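PDB 4IMH: hemin degrading factor from Pseudomonas aeruginosa, which binds heme in the cytoplasm and probably takes part in its transport and handling after uptake. Local coordinates for residues E247-S252 / G271-L276. Numbering follows the deposited sequence.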
loop_
_atom_site.group_PDB
_atom_site.type_symbol
_atom_site.label_atom_id
_atom_site.label_comp_id
_atom_site.label_asym_id
_atom_site.label_seq_id
_atom_site.Cartn_x
_atom_site.Cartn_y
_atom_site.Cartn_z
ATOM N N GLU A 247 16.501 -7.922 -9.741
ATOM C CA GLU A 247 17.076 -8.775 -10.768
ATOM C C GLU A 247 17.962 -9.872 -10.173
ATOM O O GLU A 247 17.924 -11.017 -10.632
ATOM C CB GLU A 247 17.838 -7.913 -11.773
ATOM C CG GLU A 247 16.853 -7.057 -12.604
ATOM C CD GLU A 247 17.483 -5.838 -13.244
ATOM O OE1 GLU A 247 16.829 -5.212 -14.104
ATOM O OE2 GLU A 247 18.641 -5.518 -12.915
ATOM N N ALA A 248 18.726 -9.538 -9.135
ATOM C CA ALA A 248 19.560 -10.533 -8.466
ATOM C C ALA A 248 18.684 -11.581 -7.745
ATOM O O ALA A 248 18.948 -12.790 -7.805
ATOM C CB ALA A 248 20.513 -9.854 -7.486
ATOM N N ALA A 249 17.617 -11.120 -7.097
ATOM C CA ALA A 249 16.728 -12.020 -6.389
ATOM C C ALA A 249 16.018 -12.981 -7.348
ATOM O O ALA A 249 15.828 -14.157 -7.015
ATOM C CB ALA A 249 15.695 -11.209 -5.566
ATOM N N ALA A 250 15.655 -12.509 -8.546
ATOM C CA ALA A 250 14.963 -13.358 -9.511
ATOM C C ALA A 250 15.880 -14.466 -10.023
ATOM O O ALA A 250 15.455 -15.598 -10.236
ATOM C CB ALA A 250 14.446 -12.531 -10.683
ATOM N N GLU A 251 17.142 -14.121 -10.217
ATOM C CA GLU A 251 18.141 -15.080 -10.685
ATOM C C GLU A 251 18.333 -16.233 -9.689
ATOM O O GLU A 251 18.456 -17.382 -10.091
ATOM C CB GLU A 251 19.457 -14.352 -10.961
ATOM C CG GLU A 251 20.551 -15.234 -11.610
ATOM C CD GLU A 251 21.439 -15.994 -10.607
ATOM O OE1 GLU A 251 21.491 -15.608 -9.419
ATOM O OE2 GLU A 251 22.123 -16.959 -11.020
ATOM N N SER A 252 18.327 -15.943 -8.395
ATOM C CA SER A 252 18.581 -16.986 -7.399
ATOM C C SER A 252 17.310 -17.660 -6.880
ATOM O O SER A 252 17.378 -18.760 -6.331
ATOM C CB SER A 252 19.344 -16.413 -6.212
ATOM O OG SER A 252 18.553 -15.476 -5.508
ATOM N N GLY A 271 7.602 -14.322 -0.985
ATOM C CA GLY A 271 7.996 -15.381 -1.889
ATOM C C GLY A 271 9.002 -14.885 -2.912
ATOM O O GLY A 271 9.416 -13.720 -2.873
ATOM N N PRO A 272 9.414 -15.777 -3.832
ATOM C CA PRO A 272 10.327 -15.370 -4.903
ATOM C C PRO A 272 9.645 -14.406 -5.869
ATOM O O PRO A 272 8.417 -14.233 -5.858
ATOM C CB PRO A 272 10.670 -16.693 -5.596
ATOM C CG PRO A 272 9.451 -17.526 -5.386
ATOM C CD PRO A 272 8.886 -17.134 -4.046
ATOM N N VAL A 273 10.450 -13.714 -6.653
ATOM C CA VAL A 273 9.948 -12.950 -7.787
ATOM C C VAL A 273 10.647 -13.571 -8.981
ATOM O O VAL A 273 11.753 -14.078 -8.840
ATOM C CB VAL A 273 10.244 -11.459 -7.686
ATOM C CG1 VAL A 273 9.393 -10.813 -6.653
ATOM C CG2 VAL A 273 11.778 -11.218 -7.406
ATOM N N CYS A 274 9.997 -13.571 -10.139
ATOM C CA CYS A 274 10.507 -14.314 -11.274
ATOM C C CYS A 274 10.664 -13.448 -12.514
ATOM O O CYS A 274 11.765 -13.319 -13.026
ATOM C CB CYS A 274 9.594 -15.504 -11.578
ATOM S SG CYS A 274 9.531 -16.733 -10.233
ATOM N N ASN A 275 9.567 -12.863 -12.983
ATOM C CA ASN A 275 9.563 -12.163 -14.268
ATOM C C ASN A 275 9.580 -10.650 -14.089
ATOM O O ASN A 275 8.638 -10.051 -13.559
ATOM C CB ASN A 275 8.374 -12.621 -15.095
ATOM C CG ASN A 275 8.330 -14.145 -15.236
ATOM O OD1 ASN A 275 9.198 -14.744 -15.868
ATOM N ND2 ASN A 275 7.322 -14.775 -14.622
ATOM N N LEU A 276 10.701 -10.055 -14.483
ATOM C CA LEU A 276 10.945 -8.619 -14.321
ATOM C C LEU A 276 10.977 -7.906 -15.667
ATOM O O LEU A 276 11.426 -8.463 -16.656
ATOM C CB LEU A 276 12.273 -8.407 -13.618
ATOM C CG LEU A 276 12.466 -9.224 -12.345
ATOM C CD1 LEU A 276 13.849 -8.955 -11.806
ATOM C CD2 LEU A 276 11.418 -8.884 -11.336
HETATM O O HOH W 1 13.281 -14.335 -5.975
HETATM O O HOH W 2 13.097 -16.573 -9.138
#
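Leu276 holds CG anti to its own carbonyl carbon (chi1 -50°), and with chi2 extended at 177° this carries CD1 onto the helix backbone, 3.4 Å from Glu247 CA. Glu247 turns its CG the same way (chi1 -69°), putting Glu247 CG 3.6 Å from Leu276 CD1; the aliphatic part of the glutamate passes aslant over this one methyl, while its carboxylate reaches on to a weak hydrogen bond with Trp278. One turn on, the CA atoms come nearest, 4.9 Å between Ala250 CA and Cys274 CA. Alanine suits this place: its lone methyl touches the carbonyl oxygens of Val273 and Cys274 and, on another side, Leu276 CD1. Ala250 CA also makes a bent CA-H...O contact with Val273 O (3.4 Å). Beta-branched Val273 turns CG2 to the methyls of Ala249 and Ala250, and also packs on Val285. No direct hydrogen bond joins the segments; one water donates to both Ala250 O and Val273 O, each at 2.8 Å, and another links Ala249 O to Val273 N, meeting carbonyls near the helix end, where few helix N-H groups follow. This is helix-on-loop packing in a HemS/ChuX domain: helix 241-252 ends against the connection between strands 265-271 and 276-279, which belong to different antiparallel sheets.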